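L-lysine 6-oxidase (Marinomonas mediterranea, PDB 3WEU) oxidises the side-chain amine of L-lysine with a cysteine tryptophylquinone cofactor, releasing ammonium and the hydrogen peroxide that makes it antibacterial. Local coordinates at residues I136-G140 against F179-G183; S222-C228 against S240-V246; F478-T484 against C496-D500. One frame throughout, in Å; residues are numbered along the deposited sequence.

Contact 1. Residues I136-G140 against F179-G183; sequences IIDLG and FESLG
Ile-137 sends its CG2 methyl into the angle between Phe-179 and Leu-182, and this small apolar cluster is the tight part of the contact. CG2 stands 3.6 Å from CZ of Phe-179 and 3.7 Å from CD1 of Leu-182, so one methyl touches both partners. It gets there because CG2 lies anti to the backbone N of Ile-137 (chi1, measured to CG1, is -55°). CG1 takes the other branch and carries CD1 over one face of the Phe-179 ring, toward its rim; on the opposite face sits the backbone N of Ser-181, so the phenyl ring is held between the facing segment and its own chain. Leu-139 reaches the same ring from another side: its CD1 lies at the edge, near the ring plane, 4.0 Å from CE2 of Phe-179. The packing is looser toward Leu-182, where CG of Leu-139 and CD2 of Leu-182 are 4.5 Å apart. The solvent side begins at Glu-180, whose CB points away from 136-140 and which is exposed. Side-chain contacts across the joint are apolar; the polar side chains bond within their own segments and to residues outside. Asp-138 OD1 accepts from Gly-140 N at 3.0 Å in an Asx turn, and Asp-138 also binds His-88 and Tyr-162. Ser-181 OG accepts from Gly-183 N at 3.0 Å in an ST turn and also bonds to Glu-152 OE2 and Ile-153 O. The Phe-179 ring meets Phe-201 edge-to-face. Ile-137 lies on strand 137-145, which pairs antiparallel with strand 80-91, while Leu-182 stands where strand 181-187 turns a corner beside strand 150-154; the cluster thus bridges two strands that are not paired with each other.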
loop_
_atom_site.group_PDB
_atom_site.type_symbol
_atom_site.label_atom_id
_atom_site.label_comp_id
_atom_site.label_asym_id
_atom_site.label_seq_id
_atom_site.Cartn_x
_atom_site.Cartn_y
_atom_site.Cartn_z
ATOM N N ILE A 136 -20.446 -17.528 -7.381
ATOM C CA ILE A 136 -20.186 -18.922 -7.244
ATOM C C ILE A 136 -19.445 -19.337 -8.500
ATOM O O ILE A 136 -19.738 -18.855 -9.611
ATOM C CB ILE A 136 -21.487 -19.743 -7.192
ATOM C CG1 ILE A 136 -22.338 -19.275 -6.022
ATOM C CG2 ILE A 136 -21.263 -21.257 -7.100
ATOM C CD1 ILE A 136 -23.629 -19.982 -5.870
ATOM N N ILE A 137 -18.478 -20.246 -8.345
ATOM C CA ILE A 137 -17.901 -20.888 -9.498
ATOM C C ILE A 137 -18.622 -22.192 -9.661
ATOM O O ILE A 137 -18.465 -23.123 -8.840
ATOM C CB ILE A 137 -16.391 -21.151 -9.403
ATOM C CG1 ILE A 137 -15.614 -19.885 -9.102
ATOM C CG2 ILE A 137 -15.868 -21.736 -10.735
ATOM C CD1 ILE A 137 -14.094 -20.073 -9.035
ATOM N N ASP A 138 -19.431 -22.273 -10.733
ATOM C CA ASP A 138 -20.281 -23.371 -11.013
ATOM C C ASP A 138 -20.401 -23.563 -12.549
ATOM O O ASP A 138 -20.982 -22.718 -13.282
ATOM C CB ASP A 138 -21.651 -23.102 -10.412
ATOM C CG ASP A 138 -22.662 -24.192 -10.704
ATOM O OD1 ASP A 138 -22.301 -25.296 -11.182
ATOM O OD2 ASP A 138 -23.867 -23.981 -10.394
ATOM N N LEU A 139 -19.841 -24.659 -13.027
ATOM C CA LEU A 139 -19.723 -24.925 -14.453
ATOM C C LEU A 139 -20.628 -26.049 -14.800
ATOM O O LEU A 139 -20.590 -26.562 -15.903
ATOM C CB LEU A 139 -18.292 -25.258 -14.796
ATOM C CG LEU A 139 -17.245 -24.219 -14.405
ATOM C CD1 LEU A 139 -15.876 -24.655 -14.917
ATOM C CD2 LEU A 139 -17.542 -22.794 -14.884
ATOM N N GLY A 140 -21.499 -26.406 -13.855
ATOM C CA GLY A 140 -22.414 -27.525 -14.038
ATOM C C GLY A 140 -21.730 -28.854 -13.811
ATOM O O GLY A 140 -20.499 -28.866 -13.630
ATOM N N PHE A 179 -9.262 -17.937 -15.369
ATOM C CA PHE A 179 -9.906 -19.147 -14.857
ATOM C C PHE A 179 -10.473 -19.981 -16.003
ATOM O O PHE A 179 -11.150 -19.462 -16.869
ATOM C CB PHE A 179 -11.044 -18.798 -13.889
ATOM C CG PHE A 179 -11.775 -19.986 -13.448
ATOM C CD1 PHE A 179 -11.252 -20.792 -12.445
ATOM C CD2 PHE A 179 -12.903 -20.417 -14.114
ATOM C CE1 PHE A 179 -11.891 -21.987 -12.111
ATOM C CE2 PHE A 179 -13.527 -21.585 -13.799
ATOM C CZ PHE A 179 -13.035 -22.382 -12.784
ATOM N N GLU A 180 -10.282 -21.286 -15.965
ATOM C CA GLU A 180 -10.728 -22.162 -17.028
ATOM C C GLU A 180 -11.390 -23.452 -16.590
ATOM O O GLU A 180 -12.177 -23.997 -17.320
ATOM C CB GLU A 180 -9.530 -22.536 -17.910
ATOM C CG GLU A 180 -9.295 -21.516 -19.003
ATOM C CD GLU A 180 -8.068 -21.857 -19.849
ATOM O OE1 GLU A 180 -8.070 -21.548 -21.042
ATOM O OE2 GLU A 180 -7.108 -22.435 -19.318
ATOM N N SER A 181 -11.030 -23.986 -15.420
ATOM C CA SER A 181 -11.416 -25.290 -15.078
ATOM C C SER A 181 -11.486 -25.499 -13.540
ATOM O O SER A 181 -10.663 -24.985 -12.804
ATOM C CB SER A 181 -10.418 -26.296 -15.643
ATOM O OG SER A 181 -10.788 -27.626 -15.322
ATOM N N LEU A 182 -12.373 -26.379 -13.149
ATOM C CA LEU A 182 -12.449 -26.904 -11.778
ATOM C C LEU A 182 -11.820 -28.299 -11.593
ATOM O O LEU A 182 -11.698 -28.813 -10.491
ATOM C CB LEU A 182 -13.893 -26.911 -11.399
ATOM C CG LEU A 182 -14.423 -25.774 -10.463
ATOM C CD1 LEU A 182 -13.614 -24.579 -10.013
ATOM C CD2 LEU A 182 -15.931 -25.761 -10.428
ATOM N N GLY A 183 -11.507 -28.943 -12.703
ATOM C CA GLY A 183 -10.797 -30.184 -12.679
ATOM C C GLY A 183 -11.147 -31.089 -13.837
ATOM O O GLY A 183 -11.505 -30.611 -14.903
#

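Contact 2. Residues S222-C228 against S240-V246; sequences SDGSVTC and STAWMVV
Trp-243 NE1 donates to Asp-223 OD2 at 2.9 Å, a nearly straight bond (162° at the hydrogen) that lies in the indole plane and uses the anti lone pair of the carboxylate oxygen. Asp-223 makes this reach with CG between its backbone N and carbonyl carbon, chi1 72°, which brings the carboxylate to the ring edge with the two planes 37° apart. The acid has further partners: Thr-502 OG1 binds OD1, and the backbone N of Leu-501 also meets OD2. Backbone bonds follow in pairs. Gly-224 and Met-244 exchange two, the shorter from Met-244 N to Gly-224 O at 2.7 Å; Val-226 with Ala-242 and Cys-228 with Ser-240 do the same, and Val-246 N adds a single bond to Ser-222 O. Together they zip strands 223-232 and 237-247 into an antiparallel beta hairpin, whose non-hydrogen-bonded pairs are Asp-223 with Val-245, Ser-225 with Trp-243 and Thr-227 with Thr-241. The indole folds back over the neighbouring strand, covering the backbone of Gly-224 and Ser-225: Gly-224 O stands 3.2 Å above the ring plane, toward its rim, and Ser-225 N lies over the centre of the same face. Gly-224 CA comes within 3.5 Å of Trp-243 CE2. Ser-225 CB closes on CZ3 of Trp-243 at 3.8 Å. On the sheet face that carries Trp-243, Thr-227 and Thr-241 lie side by side, OG1 of the former near CG2 of the latter. On the opposite face of the sheet, Val-226 CG2 packs 3.9 Å from Met-244 CB, and Val-226 CB is near Ala-242 CB. Here Phe-63 of strand 58-66 covers Val-226 and Met-244, and Val-5 of strand 4-13 covers Ala-242 and Ser-240.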
loop_
_atom_site.group_PDB
_atom_site.type_symbol
_atom_site.label_atom_id
_atom_site.label_comp_id
_atom_site.label_asym_id
_atom_site.label_seq_id
_atom_site.Cartn_x
_atom_site.Cartn_y
_atom_site.Cartn_z
ATOM N N SER A 222 -13.009 -26.873 -4.769
ATOM C CA SER A 222 -14.420 -27.142 -4.965
ATOM C C SER A 222 -14.819 -28.357 -4.173
ATOM O O SER A 222 -13.974 -29.115 -3.636
ATOM C CB SER A 222 -14.734 -27.417 -6.444
ATOM O OG SER A 222 -14.185 -28.651 -6.849
ATOM N N ASP A 223 -16.110 -28.566 -4.085
ATOM C CA ASP A 223 -16.659 -29.830 -3.598
ATOM C C ASP A 223 -18.058 -30.041 -4.197
ATOM O O ASP A 223 -18.636 -29.080 -4.731
ATOM C CB ASP A 223 -16.772 -29.814 -2.049
ATOM C CG ASP A 223 -17.868 -28.911 -1.538
ATOM O OD1 ASP A 223 -17.606 -27.708 -1.409
ATOM O OD2 ASP A 223 -18.992 -29.436 -1.207
ATOM N N GLY A 224 -18.557 -31.269 -4.125
ATOM C CA GLY A 224 -19.886 -31.573 -4.626
ATOM C C GLY A 224 -20.260 -33.003 -4.757
ATOM O O GLY A 224 -19.612 -33.894 -4.236
ATOM N N SER A 225 -21.382 -33.237 -5.454
ATOM C CA SER A 225 -22.028 -34.487 -5.429
ATOM C C SER A 225 -21.475 -35.433 -6.453
ATOM O O SER A 225 -21.033 -35.014 -7.559
ATOM C CB SER A 225 -23.528 -34.300 -5.750
ATOM O OG SER A 225 -23.692 -33.626 -6.996
ATOM N N VAL A 226 -21.568 -36.709 -6.105
ATOM C CA VAL A 226 -21.190 -37.800 -6.979
ATOM C C VAL A 226 -22.441 -38.629 -7.134
ATOM O O VAL A 226 -22.976 -39.071 -6.149
ATOM C CB VAL A 226 -20.037 -38.675 -6.453
ATOM C CG1 VAL A 226 -19.737 -39.874 -7.362
ATOM C CG2 VAL A 226 -18.789 -37.815 -6.347
ATOM N N THR A 227 -22.828 -38.891 -8.392
ATOM C CA THR A 227 -23.944 -39.814 -8.677
ATOM C C THR A 227 -23.487 -40.911 -9.608
ATOM O O THR A 227 -22.817 -40.646 -10.569
ATOM C CB THR A 227 -25.158 -39.050 -9.312
ATOM O OG1 THR A 227 -25.510 -37.990 -8.446
ATOM C CG2 THR A 227 -26.403 -39.991 -9.446
ATOM N N CYS A 228 -23.823 -42.130 -9.268
ATOM C CA CYS A 228 -23.476 -43.290 -10.024
ATOM C C CYS A 228 -24.733 -43.989 -10.447
ATOM O O CYS A 228 -25.488 -44.454 -9.593
ATOM C CB CYS A 228 -22.710 -44.298 -9.193
ATOM S SG CYS A 228 -22.090 -45.716 -10.073
ATOM N N SER A 240 -26.741 -44.628 -6.977
ATOM C CA SER A 240 -26.264 -44.435 -5.600
ATOM C C SER A 240 -25.350 -43.208 -5.625
ATOM O O SER A 240 -24.963 -42.727 -6.713
ATOM C CB SER A 240 -25.610 -45.724 -5.127
ATOM O OG SER A 240 -24.917 -45.541 -3.915
ATOM N N THR A 241 -25.075 -42.621 -4.460
ATOM C CA THR A 241 -24.473 -41.280 -4.422
ATOM C C THR A 241 -23.353 -41.211 -3.349
ATOM O O THR A 241 -23.301 -42.074 -2.423
ATOM C CB THR A 241 -25.480 -40.191 -4.082
ATOM O OG1 THR A 241 -26.121 -40.583 -2.879
ATOM C CG2 THR A 241 -26.507 -39.985 -5.208
ATOM N N ALA A 242 -22.525 -40.171 -3.487
ATOM C CA ALA A 242 -21.445 -39.858 -2.582
ATOM C C ALA A 242 -21.168 -38.400 -2.745
ATOM O O ALA A 242 -21.952 -37.673 -3.399
ATOM C CB ALA A 242 -20.198 -40.717 -2.934
ATOM N N TRP A 243 -20.096 -37.934 -2.111
ATOM C CA TRP A 243 -19.658 -36.574 -2.179
ATOM C C TRP A 243 -18.189 -36.564 -2.530
ATOM O O TRP A 243 -17.481 -37.594 -2.419
ATOM C CB TRP A 243 -19.923 -35.846 -0.854
ATOM C CG TRP A 243 -20.167 -34.407 -1.014
ATOM C CD1 TRP A 243 -19.279 -33.419 -0.850
ATOM C CD2 TRP A 243 -21.397 -33.772 -1.407
ATOM N NE1 TRP A 243 -19.836 -32.206 -1.136
ATOM C CE2 TRP A 243 -21.156 -32.397 -1.453
ATOM C CE3 TRP A 243 -22.668 -34.231 -1.698
ATOM C CZ2 TRP A 243 -22.157 -31.460 -1.766
ATOM C CZ3 TRP A 243 -23.658 -33.307 -2.061
ATOM C CH2 TRP A 243 -23.403 -31.955 -2.067
ATOM N N MET A 244 -17.726 -35.399 -2.934
ATOM C CA MET A 244 -16.368 -35.207 -3.342
ATOM C C MET A 244 -15.848 -33.867 -2.828
ATOM O O MET A 244 -16.506 -32.835 -3.000
ATOM C CB MET A 244 -16.298 -35.249 -4.884
ATOM C CG MET A 244 -14.937 -34.942 -5.445
ATOM S SD MET A 244 -13.877 -36.335 -5.155
ATOM C CE MET A 244 -12.331 -35.559 -5.365
ATOM N N VAL A 245 -14.623 -33.859 -2.300
ATOM C CA VAL A 245 -14.017 -32.631 -1.839
ATOM C C VAL A 245 -12.622 -32.480 -2.408
ATOM O O VAL A 245 -11.843 -33.417 -2.414
ATOM C CB VAL A 245 -13.948 -32.650 -0.302
ATOM C CG1 VAL A 245 -13.309 -31.372 0.216
ATOM C CG2 VAL A 245 -15.363 -32.806 0.246
ATOM N N VAL A 246 -12.290 -31.281 -2.828
ATOM C CA VAL A 246 -10.959 -30.952 -3.296
ATOM C C VAL A 246 -10.235 -30.087 -2.211
ATOM O O VAL A 246 -10.814 -29.113 -1.687
ATOM C CB VAL A 246 -10.951 -30.202 -4.602
ATOM C CG1 VAL A 246 -9.507 -29.967 -5.037
ATOM C CG2 VAL A 246 -11.668 -30.986 -5.660
#

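Contact 3. Residues F478-T484 against C496-D500; sequences FDVNGLT and CEPGD
The end of helix 475-481 meets a type II beta turn, Glu-497 to Asp-500, through a carboxylate that grips the chain just past the helix. Glu-497 binds Thr-484 twice: OE1 accepts from the backbone N of Thr-484 at 2.8 Å and OE2 from its OG1 at 2.6 Å. Both oxygens use their syn lone pairs, and the hydrogen bond from Thr-484 N is almost straight (170° at the hydrogen). A carboxylate held at both oxygens by a single residue has little freedom to rotate. The Glu-497 side chain is extended beyond CG (chi2 -171°), and it crosses that of Thr-484 at about a right angle. The same carboxylate oxygen, OE2, lies in the ring plane of Phe-478, 3.7 Å from CE1 at the edge, while ring and carboxylate stand 84° apart. Such an approach to ring hydrogens probably suits a negative charge. Gly-482 O sits at this ring's edge too. Gly-482 leaves the helix with positive phi after its N has bonded to Phe-478 O, and the chain then carries Leu-483 against the turn. Leu-483 slides past Glu-497 in the opposite direction and lays CD2 3.9 Å from CD of Pro-498, with CD1 3.7 Å from the carbonyl O of Pro-498. Pro-498 CD also approaches Phe-478 CE2, at 4.3 Å. Within the turn Glu-497 N donates to Asp-500 OD2 at 2.7 Å. Lys-92 forms salt bridges with Glu-497 OE1 and Asp-500 OD1, and Lys-503 also bridges Asp-500 OD1; the two lysines probably offset part of the buried negative charge. The contact lies against the end of strand 80-91: Ala-90 touches both Leu-483 and Pro-498, His-88 touches Pro-498, and Gln-133 of helix 129-134 binds the carbonyl of Leu-483.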
loop_
_atom_site.group_PDB
_atom_site.type_symbol
_atom_site.label_atom_id
_atom_site.label_comp_id
_atom_site.label_asym_id
_atom_site.label_seq_id
_atom_site.Cartn_x
_atom_site.Cartn_y
_atom_site.Cartn_z
ATOM N N PHE A 478 -30.905 -28.291 -10.332
ATOM C CA PHE A 478 -29.854 -27.343 -10.543
ATOM C C PHE A 478 -29.697 -26.906 -11.976
ATOM O O PHE A 478 -29.257 -25.739 -12.225
ATOM C CB PHE A 478 -28.506 -27.877 -9.973
ATOM C CG PHE A 478 -28.564 -28.165 -8.495
ATOM C CD1 PHE A 478 -28.774 -27.117 -7.570
ATOM C CD2 PHE A 478 -28.341 -29.421 -8.026
ATOM C CE1 PHE A 478 -28.879 -27.367 -6.232
ATOM C CE2 PHE A 478 -28.400 -29.681 -6.670
ATOM C CZ PHE A 478 -28.683 -28.652 -5.776
ATOM N N ASP A 479 -29.964 -27.828 -12.902
ATOM C CA ASP A 479 -29.950 -27.530 -14.347
ATOM C C ASP A 479 -30.733 -26.208 -14.596
ATOM O O ASP A 479 -30.251 -25.263 -15.280
ATOM C CB ASP A 479 -30.563 -28.723 -15.127
ATOM C CG ASP A 479 -29.503 -29.763 -15.564
ATOM O OD1 ASP A 479 -28.261 -29.551 -15.361
ATOM O OD2 ASP A 479 -29.904 -30.796 -16.121
ATOM N N VAL A 480 -31.903 -26.125 -13.966
ATOM C CA VAL A 480 -32.842 -24.998 -14.184
ATOM C C VAL A 480 -32.584 -23.790 -13.301
ATOM O O VAL A 480 -32.663 -22.657 -13.771
ATOM C CB VAL A 480 -34.284 -25.503 -13.997
ATOM C CG1 VAL A 480 -35.333 -24.361 -13.969
ATOM C CG2 VAL A 480 -34.556 -26.553 -15.073
ATOM N N ASN A 481 -32.167 -24.039 -12.059
ATOM C CA ASN A 481 -32.081 -22.987 -11.033
ATOM C C ASN A 481 -30.712 -22.540 -10.615
ATOM O O ASN A 481 -30.512 -21.482 -10.025
ATOM C CB ASN A 481 -32.809 -23.559 -9.825
ATOM C CG ASN A 481 -34.255 -23.876 -10.148
ATOM O OD1 ASN A 481 -34.704 -25.018 -10.203
ATOM N ND2 ASN A 481 -34.978 -22.841 -10.379
ATOM N N GLY A 482 -29.718 -23.352 -10.921
ATOM C CA GLY A 482 -28.383 -23.089 -10.406
ATOM C C GLY A 482 -28.385 -23.319 -8.903
ATOM O O GLY A 482 -29.331 -23.925 -8.319
ATOM N N LEU A 483 -27.288 -22.875 -8.283
ATOM C CA LEU A 483 -27.055 -23.140 -6.897
ATOM C C LEU A 483 -27.584 -22.013 -6.050
ATOM O O LEU A 483 -27.780 -20.920 -6.555
ATOM C CB LEU A 483 -25.540 -23.300 -6.633
ATOM C CG LEU A 483 -24.964 -24.557 -7.287
ATOM C CD1 LEU A 483 -23.438 -24.510 -7.160
ATOM C CD2 LEU A 483 -25.503 -25.872 -6.720
ATOM N N THR A 484 -27.771 -22.256 -4.747
ATOM C CA THR A 484 -28.460 -21.237 -3.894
ATOM C C THR A 484 -27.409 -20.510 -3.057
ATOM O O THR A 484 -26.842 -21.097 -2.151
ATOM C CB THR A 484 -29.483 -21.902 -3.022
ATOM O OG1 THR A 484 -30.141 -22.978 -3.719
ATOM C CG2 THR A 484 -30.495 -20.862 -2.402
ATOM N N CYS A 496 -26.937 -30.925 1.433
ATOM C CA CYS A 496 -25.938 -30.021 0.918
ATOM C C CYS A 496 -26.065 -29.842 -0.564
ATOM O O CYS A 496 -26.407 -30.762 -1.269
ATOM C CB CYS A 496 -24.531 -30.587 1.201
ATOM S SG CYS A 496 -24.276 -30.816 2.968
ATOM N N GLU A 497 -25.613 -28.700 -1.020
ATOM C CA GLU A 497 -25.476 -28.432 -2.421
ATOM C C GLU A 497 -23.996 -28.504 -2.714
ATOM O O GLU A 497 -23.210 -28.303 -1.799
ATOM C CB GLU A 497 -25.861 -27.010 -2.707
ATOM C CG GLU A 497 -27.356 -26.817 -2.612
ATOM C CD GLU A 497 -27.856 -25.465 -3.104
ATOM O OE1 GLU A 497 -27.063 -24.555 -3.397
ATOM O OE2 GLU A 497 -29.100 -25.349 -3.186
ATOM N N PRO A 498 -23.638 -28.617 -3.976
ATOM C CA PRO A 498 -22.277 -28.425 -4.450
ATOM C C PRO A 498 -21.685 -27.079 -3.967
ATOM O O PRO A 498 -22.312 -26.012 -4.018
ATOM C CB PRO A 498 -22.400 -28.474 -5.957
ATOM C CG PRO A 498 -23.568 -29.323 -6.214
ATOM C CD PRO A 498 -24.492 -29.203 -5.015
ATOM N N GLY A 499 -20.455 -27.149 -3.456
ATOM C CA GLY A 499 -19.805 -26.006 -2.889
ATOM C C GLY A 499 -20.012 -25.866 -1.388
ATOM O O GLY A 499 -19.255 -25.110 -0.743
ATOM N N ASP A 500 -20.896 -26.639 -0.796
ATOM C CA ASP A 500 -21.216 -26.415 0.599
ATOM C C ASP A 500 -20.118 -26.814 1.588
ATOM O O ASP A 500 -19.946 -26.168 2.637
ATOM C CB ASP A 500 -22.561 -27.025 0.971
ATOM C CG ASP A 500 -23.749 -26.151 0.522
ATOM O OD1 ASP A 500 -23.527 -25.037 0.021
ATOM O OD2 ASP A 500 -24.854 -26.684 0.680
#

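In the fold
All three contacts are largely buried, and they cluster on the same side of the chain's centre with centres 13 to 15 Å apart; only contact 1 has an exposed residue among those that touch. Contacts 1 and 2 lie in the N-terminal LodA family region and share a neighbour, strand 80-91, which pairs with both 137-145 and 223-232. Contact 3 comes from the C-terminal domain and touches both: Leu-483 packs on Ile-136 and Asp-138, while Asp-223 O probably accepts a hydrogen bond from Gly-499 N. The chemistry differs: apolar side-chain packing in contact 1, backbone pairing with an indole-carboxylate bond in contact 2, a carboxylate grip on a loop in contact 3.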